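Local structure of proline iminopeptidase-related protein (Thermus thermophilus, 2YYS) at residues L15-V20 / R54-Q60; N38-E44 / L184-I190; A101-V107 / L125-F131; M171-G177 / G254-D260. The protein is of unknown function but belongs to the alpha/beta hydrolases of the peptidase S33 family, to which peptidase activity is generally assigned. All coordinates share one frame; numbering follows the deposited sequence.

Contact 1 (L15-V20 / R54-Q60); sequences LYVEDV and RVVYFDQ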
# COMPACT_ATOMS: atom_id res chain seq x y z
N LEU A 15 1.90 9.46 14.91
CA LEU A 15 2.44 8.60 13.87
C LEU A 15 3.97 8.51 13.95
O LEU A 15 4.65 9.50 14.15
CB LEU A 15 2.04 9.14 12.50
CG LEU A 15 0.56 9.42 12.26
CD1 LEU A 15 0.34 9.98 10.87
CD2 LEU A 15 -0.29 8.19 12.44
N TYR A 16 4.48 7.29 13.81
CA TYR A 16 5.90 7.07 13.58
C TYR A 16 6.24 7.54 12.16
O TYR A 16 5.67 7.05 11.18
CB TYR A 16 6.26 5.60 13.77
CG TYR A 16 7.70 5.34 13.44
CD1 TYR A 16 8.71 5.54 14.39
CD2 TYR A 16 8.06 4.91 12.17
CE1 TYR A 16 10.04 5.31 14.06
CE2 TYR A 16 9.36 4.70 11.84
CZ TYR A 16 10.36 4.89 12.78
OH TYR A 16 11.67 4.67 12.39
N VAL A 17 7.16 8.49 12.06
CA VAL A 17 7.49 9.13 10.80
C VAL A 17 8.99 9.09 10.57
O VAL A 17 9.77 9.34 11.49
CB VAL A 17 7.01 10.61 10.80
CG1 VAL A 17 7.46 11.34 9.55
CG2 VAL A 17 5.49 10.68 10.92
N GLU A 18 9.39 8.73 9.35
CA GLU A 18 10.76 8.86 8.88
C GLU A 18 10.74 9.79 7.67
O GLU A 18 10.28 9.43 6.59
CB GLU A 18 11.35 7.50 8.49
CG GLU A 18 11.22 6.45 9.59
CD GLU A 18 11.71 5.06 9.16
OE1 GLU A 18 11.77 4.81 7.94
OE2 GLU A 18 12.01 4.22 10.05
N ASP A 19 11.21 11.00 7.91
CA ASP A 19 11.24 12.09 6.96
C ASP A 19 12.66 12.14 6.40
O ASP A 19 13.59 12.60 7.07
CB ASP A 19 10.85 13.36 7.71
CG ASP A 19 10.83 14.59 6.85
OD1 ASP A 19 11.10 14.52 5.63
OD2 ASP A 19 10.57 15.70 7.35
N VAL A 20 12.81 11.70 5.16
CA VAL A 20 14.12 11.38 4.59
C VAL A 20 14.39 12.14 3.30
O VAL A 20 13.51 12.27 2.47
CB VAL A 20 14.17 9.87 4.31
CG1 VAL A 20 15.44 9.47 3.65
CG2 VAL A 20 14.00 9.09 5.61
N ARG A 54 12.21 14.11 -1.21
CA ARG A 54 11.90 14.09 0.20
C ARG A 54 10.83 13.04 0.39
O ARG A 54 9.70 13.19 -0.10
CB ARG A 54 11.39 15.44 0.66
CG ARG A 54 11.07 15.51 2.13
CD ARG A 54 10.58 16.85 2.55
NE ARG A 54 10.28 16.91 3.97
CZ ARG A 54 9.77 17.96 4.57
NH1 ARG A 54 9.48 19.06 3.88
NH2 ARG A 54 9.54 17.93 5.87
N VAL A 55 11.17 11.96 1.08
CA VAL A 55 10.27 10.84 1.24
C VAL A 55 9.84 10.72 2.71
O VAL A 55 10.67 10.62 3.62
CB VAL A 55 10.91 9.52 0.80
CG1 VAL A 55 9.87 8.43 0.74
CG2 VAL A 55 11.58 9.69 -0.54
N VAL A 56 8.53 10.71 2.91
CA VAL A 56 7.96 10.60 4.23
C VAL A 56 7.39 9.19 4.36
O VAL A 56 6.28 8.89 3.86
CB VAL A 56 6.87 11.68 4.44
CG1 VAL A 56 6.31 11.61 5.84
CG2 VAL A 56 7.45 13.04 4.18
N TYR A 57 8.18 8.30 4.95
CA TYR A 57 7.70 6.98 5.32
C TYR A 57 7.02 7.13 6.66
O TYR A 57 7.54 7.78 7.55
CB TYR A 57 8.85 5.96 5.42
CG TYR A 57 9.75 5.88 4.21
CD1 TYR A 57 9.47 5.03 3.15
CD2 TYR A 57 10.91 6.65 4.13
CE1 TYR A 57 10.32 4.95 2.05
CE2 TYR A 57 11.75 6.58 3.04
CZ TYR A 57 11.45 5.73 2.00
OH TYR A 57 12.30 5.68 0.90
N PHE A 58 5.83 6.57 6.79
CA PHE A 58 5.17 6.56 8.08
C PHE A 58 4.34 5.33 8.30
O PHE A 58 3.90 4.67 7.34
CB PHE A 58 4.37 7.85 8.31
CG PHE A 58 3.13 7.98 7.47
CD1 PHE A 58 1.88 7.75 8.02
CD2 PHE A 58 3.20 8.42 6.15
CE1 PHE A 58 0.73 7.90 7.27
CE2 PHE A 58 2.05 8.56 5.38
CZ PHE A 58 0.81 8.31 5.94
N ASP A 59 4.16 4.99 9.57
CA ASP A 59 3.26 3.95 9.96
C ASP A 59 1.93 4.62 10.32
O ASP A 59 1.90 5.61 11.04
CB ASP A 59 3.78 3.18 11.17
CG ASP A 59 5.00 2.34 10.85
OD1 ASP A 59 5.50 2.38 9.70
OD2 ASP A 59 5.53 1.61 11.72
N GLN A 60 0.85 4.04 9.82
CA GLN A 60 -0.47 4.59 9.96
C GLN A 60 -0.94 4.49 11.41
O GLN A 60 -0.30 3.85 12.26
CB GLN A 60 -1.44 3.90 8.99
CG GLN A 60 -1.23 4.33 7.53
CD GLN A 60 -1.53 3.24 6.51
OE1 GLN A 60 -2.43 2.43 6.71
NE2 GLN A 60 -0.77 3.22 5.41
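CG stands trans to the backbone N in both Asp-19 (chi1 180°) and Arg-54 (chi1 -179°), and the arginine chain runs extended as far as NE, which brings carboxylate and guanidinium edge to edge. The grip is side-on: Arg-54 NE lies 3.0 Å from Asp-19 OD1, and Arg-54 NH2 lies 2.9 Å from Asp-19 OD2. Each oxygen is met on its syn side, and the two planes differ by only 12°, so the paired bonds fix the rotation of both groups. Arg-2 forms a second salt bridge to Asp-19, and these two cations would probably favour the ionised carboxylate in its buried setting.

Between the strands, Glu-18 with Tyr-57 and Val-20 with Val-55 are hydrogen-bonded antiparallel pairs, with Val-55 N 2.7 Å from Val-20 O. On the Asp-19 face, Val-17 CG1 touches Val-56 CG1 at 3.9 Å, while Val-17 CG2 rests on CB of Phe-58. Leu-15 runs alongside Phe-58, with CD1 of each 3.9 Å apart, and Leu-88 of helix 78-91 also packs against this phenylalanine. On the other face Val-20 CG2 reaches the edge of the Tyr-57 ring, 4.2 Å from CD2. Strand 14-20 thus pairs antiparallel with strand 54-58, the second and fourth strands lying side by side in the 1-2-4-3-5-6-7-8 order of the alpha/beta hydrolase fold.

Contact 2 (N38-E44 / L184-I190); sequences NAYVLRE and LAEGAGI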
# COMPACT_ATOMS: atom_id res chain seq x y z
N ASN A 38 3.07 -1.78 8.26
CA ASN A 38 4.06 -0.74 8.55
C ASN A 38 4.94 -0.52 7.34
O ASN A 38 4.87 -1.28 6.39
CB ASN A 38 4.88 -1.12 9.79
CG ASN A 38 5.79 -2.33 9.56
OD1 ASN A 38 6.73 -2.26 8.76
ND2 ASN A 38 5.55 -3.41 10.29
N ALA A 39 5.79 0.50 7.40
CA ALA A 39 6.58 0.95 6.27
C ALA A 39 8.03 0.46 6.25
O ALA A 39 8.82 0.93 5.46
CB ALA A 39 6.57 2.48 6.20
N TYR A 40 8.38 -0.49 7.11
CA TYR A 40 9.78 -0.90 7.22
C TYR A 40 10.30 -1.61 5.95
O TYR A 40 11.29 -1.19 5.36
CB TYR A 40 10.01 -1.78 8.46
CG TYR A 40 11.45 -2.23 8.59
CD1 TYR A 40 12.39 -1.43 9.23
CD2 TYR A 40 11.87 -3.43 8.02
CE1 TYR A 40 13.72 -1.83 9.34
CE2 TYR A 40 13.19 -3.85 8.13
CZ TYR A 40 14.11 -3.04 8.78
OH TYR A 40 15.42 -3.47 8.87
N VAL A 41 9.63 -2.67 5.54
CA VAL A 41 10.06 -3.45 4.38
C VAL A 41 9.96 -2.60 3.11
O VAL A 41 10.83 -2.63 2.22
CB VAL A 41 9.24 -4.74 4.24
CG1 VAL A 41 9.34 -5.35 2.84
CG2 VAL A 41 9.71 -5.75 5.27
N LEU A 42 8.89 -1.82 3.06
CA LEU A 42 8.62 -0.96 1.92
C LEU A 42 9.74 0.05 1.73
O LEU A 42 10.25 0.23 0.62
CB LEU A 42 7.27 -0.28 2.13
CG LEU A 42 6.62 0.38 0.94
CD1 LEU A 42 6.55 -0.52 -0.27
CD2 LEU A 42 5.20 0.82 1.38
N ARG A 43 10.19 0.68 2.82
CA ARG A 43 11.32 1.60 2.72
C ARG A 43 12.59 0.90 2.21
O ARG A 43 13.30 1.44 1.36
CB ARG A 43 11.62 2.27 4.05
CG ARG A 43 12.96 2.99 4.03
CD ARG A 43 13.23 3.91 5.20
NE ARG A 43 14.56 4.51 5.06
CZ ARG A 43 15.12 5.33 5.93
NH1 ARG A 43 14.47 5.68 7.03
NH2 ARG A 43 16.34 5.80 5.71
N GLU A 44 12.90 -0.28 2.75
CA GLU A 44 14.10 -1.00 2.35
C GLU A 44 14.07 -1.33 0.85
O GLU A 44 15.10 -1.34 0.21
CB GLU A 44 14.28 -2.28 3.18
CG GLU A 44 14.45 -2.06 4.68
CD GLU A 44 15.72 -1.30 5.07
OE1 GLU A 44 16.76 -1.45 4.38
OE2 GLU A 44 15.69 -0.55 6.07
N LEU A 184 13.86 -10.17 6.82
CA LEU A 184 13.91 -8.72 6.86
C LEU A 184 12.85 -8.17 7.83
O LEU A 184 13.16 -7.33 8.67
CB LEU A 184 13.70 -8.17 5.44
CG LEU A 184 13.80 -6.67 5.21
CD1 LEU A 184 15.15 -6.10 5.63
CD2 LEU A 184 13.52 -6.38 3.73
N ALA A 185 11.63 -8.68 7.73
CA ALA A 185 10.51 -8.21 8.55
C ALA A 185 10.73 -8.48 10.04
O ALA A 185 10.55 -7.60 10.87
CB ALA A 185 9.21 -8.86 8.09
N GLU A 186 11.08 -9.72 10.36
CA GLU A 186 11.35 -10.13 11.73
C GLU A 186 12.57 -9.42 12.31
O GLU A 186 12.60 -9.12 13.50
CB GLU A 186 11.56 -11.64 11.81
CG GLU A 186 10.30 -12.44 11.50
CD GLU A 186 9.22 -12.19 12.53
OE1 GLU A 186 9.57 -12.09 13.71
OE2 GLU A 186 8.03 -12.09 12.15
N GLY A 187 13.57 -9.16 11.46
CA GLY A 187 14.74 -8.38 11.85
C GLY A 187 14.46 -6.98 12.36
O GLY A 187 15.25 -6.42 13.13
N ALA A 188 13.34 -6.39 11.93
CA ALA A 188 12.94 -5.06 12.38
C ALA A 188 12.48 -5.07 13.84
O ALA A 188 12.55 -4.06 14.52
CB ALA A 188 11.82 -4.52 11.50
N GLY A 189 11.97 -6.20 14.29
CA GLY A 189 11.52 -6.34 15.67
C GLY A 189 10.36 -5.41 16.00
O GLY A 189 10.32 -4.83 17.08
N ILE A 190 9.45 -5.24 15.04
CA ILE A 190 8.30 -4.38 15.25
C ILE A 190 7.17 -5.27 15.75
O ILE A 190 6.87 -6.27 15.14
CB ILE A 190 7.89 -3.69 13.94
CG1 ILE A 190 8.98 -2.70 13.52
CG2 ILE A 190 6.56 -2.95 14.13
CD1 ILE A 190 8.92 -2.32 12.05
O HOH W 1 7.92 -5.68 9.83
O HOH W 2 15.50 -6.13 9.33
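Leu-184 meets Tyr-40 in two ways. Its CD1 lies 3.9 Å from CE2 of the Tyr-40 ring, and its carbonyl oxygen is joined to the phenol through a water 2.7 Å from both Leu-184 O and Tyr-40 OH. The other methyl, Leu-184 CD2, reaches Val-41 CG2 and CB of Glu-44. This one leucine thus touches three residues of helix 40-46. Ala-185 follows, its CA and CB both 4.2 Å from Val-41 CG2.

Ala-188 places its CB 3.5 Å from the centroid of the Tyr-40 ring and 7° off the ring normal, a CH-pi contact over the face. The ring is carried there by a first torsion that sets Tyr-40 CG trans to the backbone N (chi1 180°). Glu-44 CG lies over the opposite face, nearer its rim. Gly-189 then leaves the helix with positive phi, and the chain turns so that CD1 of Ile-190 comes 3.8 Å from Tyr-40 CB and also touches the amide of Asn-38. That amide is held by an Asx turn, Asn-38 OD1 accepting from Tyr-40 N at 2.9 Å in the carbonyl plane. With Tyr-40 replaced by an alanine, the Ala-188 methyl would probably lose its aromatic face and the bridging water its phenol partner.

Helix 175-187 belongs to the insertion between strands 119-125 and 221-226, the likely counterpart of the cap of relatives. No direct hydrogen bond crosses the contact, which suggests that the two parts meet here mainly through apolar carbons and bridging water.

Contact 3 (A101-V107 / L125-F131); sequences AHGFGAV and LAPWVNF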
# COMPACT_ATOMS: atom_id res chain seq x y z
N ALA A 101 2.08 3.99 -2.96
CA ALA A 101 1.21 3.10 -2.20
C ALA A 101 1.50 1.64 -2.49
O ALA A 101 1.94 1.28 -3.58
CB ALA A 101 -0.24 3.40 -2.51
N HIS A 102 1.20 0.78 -1.52
CA HIS A 102 1.34 -0.66 -1.67
C HIS A 102 0.12 -1.37 -1.06
O HIS A 102 -0.30 -1.06 0.05
CB HIS A 102 2.63 -1.14 -1.01
CG HIS A 102 2.89 -2.60 -1.18
ND1 HIS A 102 2.99 -3.46 -0.12
CD2 HIS A 102 3.06 -3.35 -2.30
CE1 HIS A 102 3.23 -4.68 -0.57
NE2 HIS A 102 3.28 -4.64 -1.89
N GLY A 103 -0.44 -2.32 -1.80
CA GLY A 103 -1.58 -3.09 -1.32
C GLY A 103 -2.77 -2.21 -1.01
O GLY A 103 -3.17 -1.39 -1.84
N PHE A 104 -3.31 -2.37 0.20
CA PHE A 104 -4.43 -1.57 0.70
C PHE A 104 -4.13 -0.08 0.71
O PHE A 104 -5.03 0.73 0.62
CB PHE A 104 -4.83 -2.02 2.11
CG PHE A 104 -6.02 -1.27 2.66
CD1 PHE A 104 -7.23 -1.28 1.99
CD2 PHE A 104 -5.91 -0.54 3.82
CE1 PHE A 104 -8.32 -0.58 2.49
CE2 PHE A 104 -6.99 0.15 4.33
CZ PHE A 104 -8.19 0.14 3.67
N GLY A 105 -2.85 0.27 0.84
CA GLY A 105 -2.42 1.64 0.69
C GLY A 105 -3.02 2.33 -0.53
O GLY A 105 -3.23 3.54 -0.51
N ALA A 106 -3.26 1.56 -1.59
CA ALA A 106 -3.84 2.11 -2.82
C ALA A 106 -5.18 2.79 -2.60
O ALA A 106 -5.42 3.83 -3.18
CB ALA A 106 -4.00 1.03 -3.87
N VAL A 107 -6.07 2.19 -1.81
CA VAL A 107 -7.38 2.80 -1.54
C VAL A 107 -7.18 4.14 -0.85
O VAL A 107 -7.88 5.11 -1.16
CB VAL A 107 -8.31 1.91 -0.68
CG1 VAL A 107 -9.59 2.65 -0.29
CG2 VAL A 107 -8.68 0.67 -1.45
N LEU A 125 1.64 0.33 -6.15
CA LEU A 125 2.29 -0.96 -6.20
C LEU A 125 1.34 -2.01 -5.69
O LEU A 125 0.86 -1.92 -4.55
CB LEU A 125 3.56 -0.95 -5.35
CG LEU A 125 4.51 0.22 -5.57
CD1 LEU A 125 5.63 0.17 -4.54
CD2 LEU A 125 5.08 0.22 -6.96
N ALA A 126 1.08 -3.03 -6.49
CA ALA A 126 0.26 -4.15 -6.05
C ALA A 126 -1.03 -3.68 -5.38
O ALA A 126 -1.33 -4.05 -4.25
CB ALA A 126 1.06 -5.00 -5.10
N PRO A 127 -1.81 -2.87 -6.08
CA PRO A 127 -2.99 -2.27 -5.46
C PRO A 127 -4.03 -3.32 -5.06
O PRO A 127 -4.24 -4.30 -5.79
CB PRO A 127 -3.53 -1.37 -6.56
CG PRO A 127 -3.07 -2.06 -7.84
CD PRO A 127 -1.68 -2.52 -7.50
N TRP A 128 -4.63 -3.11 -3.89
CA TRP A 128 -5.82 -3.83 -3.44
C TRP A 128 -6.97 -2.83 -3.44
O TRP A 128 -6.92 -1.82 -2.73
CB TRP A 128 -5.67 -4.37 -2.00
CG TRP A 128 -4.63 -5.43 -1.78
CD1 TRP A 128 -3.74 -5.92 -2.69
CD2 TRP A 128 -4.38 -6.14 -0.56
NE1 TRP A 128 -2.94 -6.87 -2.11
CE2 TRP A 128 -3.31 -7.03 -0.80
CE3 TRP A 128 -4.94 -6.11 0.72
CZ2 TRP A 128 -2.81 -7.88 0.18
CZ3 TRP A 128 -4.44 -6.95 1.70
CH2 TRP A 128 -3.38 -7.83 1.42
N VAL A 129 -8.01 -3.12 -4.22
CA VAL A 129 -9.19 -2.28 -4.22
C VAL A 129 -10.51 -3.04 -4.04
O VAL A 129 -11.50 -2.46 -3.63
CB VAL A 129 -9.29 -1.44 -5.50
CG1 VAL A 129 -8.07 -0.55 -5.67
CG2 VAL A 129 -9.47 -2.33 -6.71
N ASN A 130 -10.51 -4.32 -4.39
CA ASN A 130 -11.71 -5.14 -4.37
C ASN A 130 -11.50 -6.28 -3.39
O ASN A 130 -10.90 -7.29 -3.72
CB ASN A 130 -12.03 -5.67 -5.78
CG ASN A 130 -13.38 -6.38 -5.84
OD1 ASN A 130 -13.89 -6.83 -4.82
ND2 ASN A 130 -13.97 -6.48 -7.03
N PHE A 131 -12.01 -6.10 -2.17
CA PHE A 131 -11.84 -7.09 -1.12
C PHE A 131 -12.70 -8.34 -1.31
O PHE A 131 -12.22 -9.44 -1.02
CB PHE A 131 -12.01 -6.47 0.26
CG PHE A 131 -10.79 -5.74 0.73
CD1 PHE A 131 -9.83 -6.39 1.51
CD2 PHE A 131 -10.56 -4.43 0.34
CE1 PHE A 131 -8.68 -5.73 1.92
CE2 PHE A 131 -9.40 -3.77 0.74
CZ PHE A 131 -8.46 -4.43 1.54
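The end of strand 97-102 runs parallel to the end of strand 119-125, Leu-125 N bonding to Ala-101 O at 2.8 Å and Gly-103 N to Leu-125 O at 3.1 Å, before the chain reverses through a type II' turn from His-102 to Gly-105. Gly-103 O then takes Trp-128 N at 3.0 Å from well above its carbonyl plane, while Ala-106 N comes from the opposite face. The Trp-128 indole lies over Gly-103, whose CA is 3.9 Å from the centroid of the five-membered ring and 14° off its normal.

This strand-turn-helix is the nucleophile elbow of the alpha/beta hydrolase fold. Gly-103, with phi 60° and psi -128°, occupies the place where S33 peptidases have their serine, so no side-chain nucleophile is present there. A CB on Gly-105 would collide with His-102 O, as expected for the small residue of the elbow.

Beyond the turn, Ala-106 CB packs on Pro-127 CB at 3.6 Å. Val-107 CG2 sits against the carbonyl oxygen of Trp-128. The Phe-104 and Phe-131 rings meet obliquely, Phe-104 CD1 reaching the edge of the other ring, 3.4 Å from CZ of Phe-131. On the strand side, the His-102 ring passes CB of Ala-126, and its NE2 bonds to His-255 O.

Contact 4 (M171-G177 / G254-D260); sequences MFPTPRG and GHYLWID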
# COMPACT_ATOMS: atom_id res chain seq x y z
N MET A 171 1.13 -14.39 -2.17
CA MET A 171 2.14 -13.33 -2.20
C MET A 171 3.53 -13.71 -2.73
O MET A 171 4.23 -12.86 -3.30
CB MET A 171 2.31 -12.74 -0.80
CG MET A 171 1.15 -11.88 -0.33
SD MET A 171 1.51 -11.16 1.24
CE MET A 171 0.13 -10.08 1.46
N PHE A 172 3.93 -14.96 -2.53
CA PHE A 172 5.33 -15.37 -2.74
C PHE A 172 5.43 -16.54 -3.72
O PHE A 172 5.15 -17.68 -3.36
CB PHE A 172 5.98 -15.77 -1.40
CG PHE A 172 6.06 -14.64 -0.41
CD1 PHE A 172 6.88 -13.55 -0.65
CD2 PHE A 172 5.29 -14.65 0.73
CE1 PHE A 172 6.95 -12.50 0.25
CE2 PHE A 172 5.34 -13.60 1.64
CZ PHE A 172 6.17 -12.53 1.40
N PRO A 173 5.80 -16.25 -4.97
CA PRO A 173 5.99 -17.32 -5.97
C PRO A 173 7.13 -18.28 -5.64
O PRO A 173 7.04 -19.44 -6.06
CB PRO A 173 6.29 -16.56 -7.26
CG PRO A 173 6.77 -15.19 -6.81
CD PRO A 173 6.03 -14.91 -5.54
N THR A 174 8.17 -17.82 -4.94
CA THR A 174 9.28 -18.68 -4.51
C THR A 174 9.50 -18.68 -3.00
O THR A 174 9.39 -17.64 -2.34
CB THR A 174 10.60 -18.23 -5.12
OG1 THR A 174 10.94 -16.92 -4.64
CG2 THR A 174 10.50 -18.09 -6.66
N PRO A 175 9.87 -19.85 -2.45
CA PRO A 175 10.28 -19.91 -1.04
C PRO A 175 11.40 -18.92 -0.73
O PRO A 175 11.38 -18.35 0.34
CB PRO A 175 10.73 -21.37 -0.84
CG PRO A 175 9.95 -22.16 -1.91
CD PRO A 175 9.85 -21.18 -3.08
N ARG A 176 12.32 -18.68 -1.65
CA ARG A 176 13.43 -17.77 -1.37
C ARG A 176 13.01 -16.29 -1.20
O ARG A 176 13.57 -15.58 -0.37
CB ARG A 176 14.55 -17.92 -2.40
CG ARG A 176 14.32 -17.26 -3.73
CD ARG A 176 15.49 -17.42 -4.70
NE ARG A 176 15.17 -16.99 -6.06
CZ ARG A 176 14.53 -17.74 -6.98
NH1 ARG A 176 14.13 -18.98 -6.71
NH2 ARG A 176 14.29 -17.23 -8.18
N GLY A 177 12.02 -15.85 -1.97
CA GLY A 177 11.45 -14.52 -1.79
C GLY A 177 10.76 -14.42 -0.45
O GLY A 177 10.94 -13.44 0.27
N GLY A 254 5.82 -11.54 -7.15
CA GLY A 254 4.67 -11.59 -6.27
C GLY A 254 4.39 -10.22 -5.69
O GLY A 254 4.67 -9.20 -6.33
N HIS A 255 3.88 -10.20 -4.47
CA HIS A 255 3.42 -8.99 -3.80
C HIS A 255 4.56 -8.04 -3.42
O HIS A 255 4.42 -6.82 -3.56
CB HIS A 255 2.59 -9.37 -2.57
CG HIS A 255 1.80 -8.25 -1.99
ND1 HIS A 255 0.93 -7.48 -2.73
CD2 HIS A 255 1.73 -7.77 -0.72
CE1 HIS A 255 0.37 -6.57 -1.95
NE2 HIS A 255 0.84 -6.73 -0.72
N TYR A 256 5.67 -8.60 -2.95
CA TYR A 256 6.89 -7.84 -2.73
C TYR A 256 7.73 -7.94 -3.98
O TYR A 256 8.75 -8.61 -4.05
CB TYR A 256 7.61 -8.31 -1.46
CG TYR A 256 6.73 -8.08 -0.27
CD1 TYR A 256 6.72 -6.86 0.40
CD2 TYR A 256 5.84 -9.05 0.13
CE1 TYR A 256 5.86 -6.65 1.48
CE2 TYR A 256 4.98 -8.85 1.18
CZ TYR A 256 5.00 -7.66 1.86
OH TYR A 256 4.13 -7.50 2.91
N LEU A 257 7.27 -7.22 -4.99
CA LEU A 257 7.74 -7.46 -6.34
C LEU A 257 9.20 -7.04 -6.54
O LEU A 257 9.90 -7.61 -7.39
CB LEU A 257 6.76 -6.88 -7.37
CG LEU A 257 6.54 -5.38 -7.50
CD1 LEU A 257 5.71 -5.07 -8.73
CD2 LEU A 257 5.81 -4.82 -6.28
N TRP A 258 9.68 -6.10 -5.73
CA TRP A 258 11.07 -5.64 -5.80
C TRP A 258 12.05 -6.68 -5.24
O TRP A 258 13.23 -6.67 -5.58
CB TRP A 258 11.23 -4.29 -5.07
CG TRP A 258 10.72 -4.31 -3.67
CD1 TRP A 258 11.42 -4.67 -2.56
CD2 TRP A 258 9.40 -3.99 -3.22
NE1 TRP A 258 10.62 -4.60 -1.45
CE2 TRP A 258 9.37 -4.17 -1.82
CE3 TRP A 258 8.23 -3.54 -3.85
CZ2 TRP A 258 8.22 -3.95 -1.05
CZ3 TRP A 258 7.09 -3.33 -3.09
CH2 TRP A 258 7.09 -3.53 -1.71
N ILE A 259 11.58 -7.56 -4.36
CA ILE A 259 12.37 -8.68 -3.85
C ILE A 259 12.49 -9.81 -4.88
O ILE A 259 13.57 -10.35 -5.10
CB ILE A 259 11.72 -9.23 -2.56
CG1 ILE A 259 11.81 -8.19 -1.43
CG2 ILE A 259 12.37 -10.55 -2.13
CD1 ILE A 259 11.18 -8.68 -0.11
N ASP A 260 11.36 -10.17 -5.49
CA ASP A 260 11.30 -11.26 -6.45
C ASP A 260 12.00 -10.90 -7.76
O ASP A 260 12.57 -11.77 -8.40
CB ASP A 260 9.85 -11.64 -6.75
CG ASP A 260 9.15 -12.29 -5.59
OD1 ASP A 260 9.76 -13.15 -4.91
OD2 ASP A 260 7.96 -12.03 -5.29
O HOH W 3 6.62 -11.42 -3.10
O HOH W 4 8.47 -15.13 -3.54
O HOH W 5 11.61 -14.78 -6.00
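Met-171 O accepts from His-255 N at 2.9 Å, in the carbonyl plane and on a lone pair, the one direct hydrogen bond between these segments. It ties the end of helix 163-171, in the probable cap insertion, to the turn after strand 247-250, where alpha/beta hydrolases carry their histidine. The extended Met-171 side chain runs alongside His-255, its CE 3.6 Å from CD2 of that ring, while SD makes an oblique Met-aromatic contact with Tyr-256. Phe-172 meets Tyr-256 rim to rim, CE1 of the first 3.6 Å from CD2 of the second, with the planes only 10° apart. His-255 ND1 bonds to Asp-229, consistent with the histidine-acid pair of the family.

Further out, Asp-260 binds both the turn and the solvent. Its OD2 accepts from Gly-254 N on the anti side, tilted out of the carboxylate plane, and takes a water that also donates to Met-171 O and accepts from Tyr-256 N. Pro-173 CD packs 3.5 Å from the same OD2 of Asp-260. Were Asp-260 an alanine, Gly-254 N and the bridging water would probably lose their carboxylate, with the His-255 turn less firmly held. Thr-174 N-caps helix 175-187, its OG1 accepting from Gly-177 N at 3.1 Å. A CB on Gly-177 would collide with Asp-260 OD1, the oxygen to which two further waters donate, one 2.6 Å from Thr-174 OG1.

Overall arrangement
Contacts 1 and 3 are buried and both belong to the central sheet, one pairing antiparallel strands near its edge, the other parallel strands near its middle. Contact 2 lies at the surface and contact 4 is partly buried; both use helix 175-187 to join the probable cap insertion to the core. Their chemistry follows: backbone bonds dominate the sheet contacts, with a buried salt bridge in contact 1, whereas water bridges appear in contacts 2 and 4. Glu-18 and Arg-43 link contacts 1 and 2 by a salt bridge, Leu-42 packs on Trp-258 between contacts 2 and 4, and Trp-128 of contact 3 meets the His-255 ring of contact 4.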